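Local coordinates for AbiEi antitoxin C-terminal domain-containing protein (Mycobacterium tuberculosis, PDB 1ZEL), which is of unknown function but probably binds DNA, combining a winged-helix, helix-turn-helix fold with a region related to AbiEi antitoxins, at residues L88-W93 and I124-P129. Residues are numbered along the deposited sequence; the frame is centred on the assembly and turned at random.
Sequences LPLRSW and IPIWLP
The carbonyl oxygen of P89, a residue that packs on I124, takes two hydrogen bonds within segment 88-93. S92 OG lies 2.9 Å from P89 O and W93 N 3.3 Å from it, both arriving from the same face of the carbonyl plane, the hydroxyl tilted 34° from that plane. No hydrogen bond joins the helix to segment 124-129, and the contact is purely apolar: P89, L90 and W93 meet I124, I126 and L128, the alternate residues of the strand and its continuation. At one end the P89 ring presents CG to the I124 CD1 methyl at 4.1 Å. L90 is in the middle, its CD1 at 3.7 Å from both I124 CG2 and I126 CG2, while its chain runs past those of the two isoleucines in the opposite sense. At the other end W93, with CG anti to the backbone N, brings the CZ3/CH2 end of its indole to I126 and L128. There CH2 meets L128 CD2 at 3.7 Å, tip to tip, with L128 CD1 at the ring edge and in its plane; I126 CD1 also lies by the edge, 4.2 Å from CZ3. I126 has CG1 between the backbone N and the carbonyl carbon (chi1 62°); its other branch, CG2, lies anti to the carbonyl carbon and meets L90. This is the packing of a helix on one face of a small mixed sheet; the axes of segments 88-93 and 124-127 approach to 10.6 Å, their directions 40° apart. Strand 124-127 is central in that sheet, antiparallel to 103-104 and parallel to 142-145; L104 and V142 from these flanking strands also touch L90, and F102 meets the W93 ring.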
loop_
_atom_site.group_PDB
_atom_site.type_symbol
_atom_site.label_atom_id
_atom_site.label_comp_id
_atom_site.label_asym_id
_atom_site.label_seq_id
_atom_site.Cartn_x
_atom_site.Cartn_y
_atom_site.Cartn_z
ATOM N N LEU A 88 -10.134 -2.998 2.154
ATOM C CA LEU A 88 -10.928 -3.384 3.313
ATOM C C LEU A 88 -10.168 -4.256 4.324
ATOM O O LEU A 88 -10.365 -4.096 5.526
ATOM C CB LEU A 88 -12.275 -4.023 2.903
ATOM C CG LEU A 88 -13.480 -3.100 2.821
ATOM C CD1 LEU A 88 -14.720 -3.837 2.289
ATOM C CD2 LEU A 88 -13.782 -2.409 4.173
ATOM N N PRO A 89 -9.294 -5.182 3.853
ATOM C CA PRO A 89 -8.440 -5.870 4.840
ATOM C C PRO A 89 -7.649 -4.931 5.774
ATOM O O PRO A 89 -7.531 -5.206 6.973
ATOM C CB PRO A 89 -7.476 -6.684 3.967
ATOM C CG PRO A 89 -8.253 -6.919 2.662
ATOM C CD PRO A 89 -9.096 -5.701 2.474
ATOM N N LEU A 90 -7.104 -3.845 5.235
ATOM C CA LEU A 90 -6.343 -2.900 6.050
ATOM C C LEU A 90 -7.239 -2.037 6.928
ATOM O O LEU A 90 -6.911 -1.750 8.084
ATOM C CB LEU A 90 -5.453 -2.026 5.167
ATOM C CG LEU A 90 -4.311 -2.796 4.503
ATOM C CD1 LEU A 90 -3.596 -1.900 3.519
ATOM C CD2 LEU A 90 -3.330 -3.340 5.553
ATOM N N ARG A 91 -8.360 -1.587 6.373
ATOM C CA ARG A 91 -9.343 -0.876 7.188
ATOM C C ARG A 91 -9.855 -1.772 8.309
ATOM O O ARG A 91 -10.144 -1.281 9.394
ATOM C CB ARG A 91 -10.512 -0.382 6.330
ATOM C CG ARG A 91 -10.056 0.485 5.145
ATOM C CD ARG A 91 -11.232 1.188 4.508
ATOM N NE ARG A 91 -11.004 1.421 3.083
ATOM C CZ ARG A 91 -10.309 2.447 2.582
ATOM N NH1 ARG A 91 -9.779 3.360 3.381
ATOM N NH2 ARG A 91 -10.155 2.563 1.266
ATOM N N SER A 92 -10.000 -3.073 8.064
ATOM C CA SER A 92 -10.427 -3.953 9.174
ATOM C C SER A 92 -9.399 -4.039 10.302
ATOM O O SER A 92 -9.749 -4.177 11.495
ATOM C CB SER A 92 -10.829 -5.347 8.675
ATOM O OG SER A 92 -9.737 -6.234 8.578
ATOM N N TRP A 93 -8.126 -3.959 9.935
ATOM C CA TRP A 93 -7.063 -3.850 10.923
ATOM C C TRP A 93 -7.157 -2.563 11.749
ATOM O O TRP A 93 -7.126 -2.618 12.996
ATOM C CB TRP A 93 -5.702 -4.009 10.241
ATOM C CG TRP A 93 -4.519 -4.163 11.205
ATOM C CD1 TRP A 93 -4.561 -4.308 12.556
ATOM C CD2 TRP A 93 -3.141 -4.235 10.831
ATOM N NE1 TRP A 93 -3.280 -4.433 13.064
ATOM C CE2 TRP A 93 -2.392 -4.397 12.013
ATOM C CE3 TRP A 93 -2.469 -4.183 9.602
ATOM C CZ2 TRP A 93 -0.993 -4.486 12.006
ATOM C CZ3 TRP A 93 -1.079 -4.287 9.593
ATOM C CH2 TRP A 93 -0.358 -4.420 10.783
ATOM N N ILE A 124 -1.950 -6.558 -1.116
ATOM C CA ILE A 124 -1.694 -5.121 -0.906
ATOM C C ILE A 124 -0.318 -4.931 -0.308
ATOM O O ILE A 124 -0.052 -5.397 0.807
ATOM C CB ILE A 124 -2.750 -4.473 0.028
ATOM C CG1 ILE A 124 -4.173 -4.734 -0.505
ATOM C CG2 ILE A 124 -2.436 -2.946 0.192
ATOM C CD1 ILE A 124 -5.214 -5.104 0.591
ATOM N N PRO A 125 0.574 -4.238 -1.029
ATOM C CA PRO A 125 1.900 -3.950 -0.498
ATOM C C PRO A 125 1.870 -2.857 0.571
ATOM O O PRO A 125 1.370 -1.739 0.333
ATOM C CB PRO A 125 2.674 -3.487 -1.735
ATOM C CG PRO A 125 1.617 -2.840 -2.578
ATOM C CD PRO A 125 0.382 -3.668 -2.379
ATOM N N ILE A 126 2.380 -3.189 1.750
ATOM C CA ILE A 126 2.513 -2.213 2.831
ATOM C C ILE A 126 3.909 -2.198 3.406
ATOM O O ILE A 126 4.670 -3.141 3.235
ATOM C CB ILE A 126 1.504 -2.476 4.005
ATOM C CG1 ILE A 126 1.757 -3.852 4.647
ATOM C CG2 ILE A 126 0.053 -2.358 3.531
ATOM C CD1 ILE A 126 0.938 -4.061 5.927
ATOM N N TRP A 127 4.233 -1.122 4.105
ATOM C CA TRP A 127 5.441 -1.051 4.906
ATOM C C TRP A 127 4.981 -1.112 6.344
ATOM O O TRP A 127 3.953 -0.515 6.683
ATOM C CB TRP A 127 6.192 0.280 4.642
ATOM C CG TRP A 127 7.301 0.500 5.686
ATOM C CD1 TRP A 127 8.537 -0.086 5.711
ATOM C CD2 TRP A 127 7.200 1.275 6.892
ATOM N NE1 TRP A 127 9.231 0.312 6.852
ATOM C CE2 TRP A 127 8.425 1.140 7.588
ATOM C CE3 TRP A 127 6.194 2.078 7.445
ATOM C CZ2 TRP A 127 8.669 1.789 8.804
ATOM C CZ3 TRP A 127 6.433 2.712 8.649
ATOM C CH2 TRP A 127 7.662 2.568 9.318
ATOM N N LEU A 128 5.715 -1.862 7.177
ATOM C CA LEU A 128 5.489 -1.888 8.619
ATOM C C LEU A 128 6.800 -1.638 9.344
ATOM O O LEU A 128 7.821 -2.168 8.932
ATOM C CB LEU A 128 4.982 -3.279 9.057
ATOM C CG LEU A 128 3.476 -3.549 9.044
ATOM C CD1 LEU A 128 3.217 -5.035 9.365
ATOM C CD2 LEU A 128 2.765 -2.653 10.021
ATOM N N PRO A 129 6.775 -0.866 10.441
ATOM C CA PRO A 129 8.001 -0.723 11.213
ATOM C C PRO A 129 8.447 -2.061 11.842
ATOM O O PRO A 129 7.615 -2.953 12.050
ATOM C CB PRO A 129 7.624 0.280 12.298
ATOM C CG PRO A 129 6.205 0.361 12.313
ATOM C CD PRO A 129 5.662 -0.092 11.015
#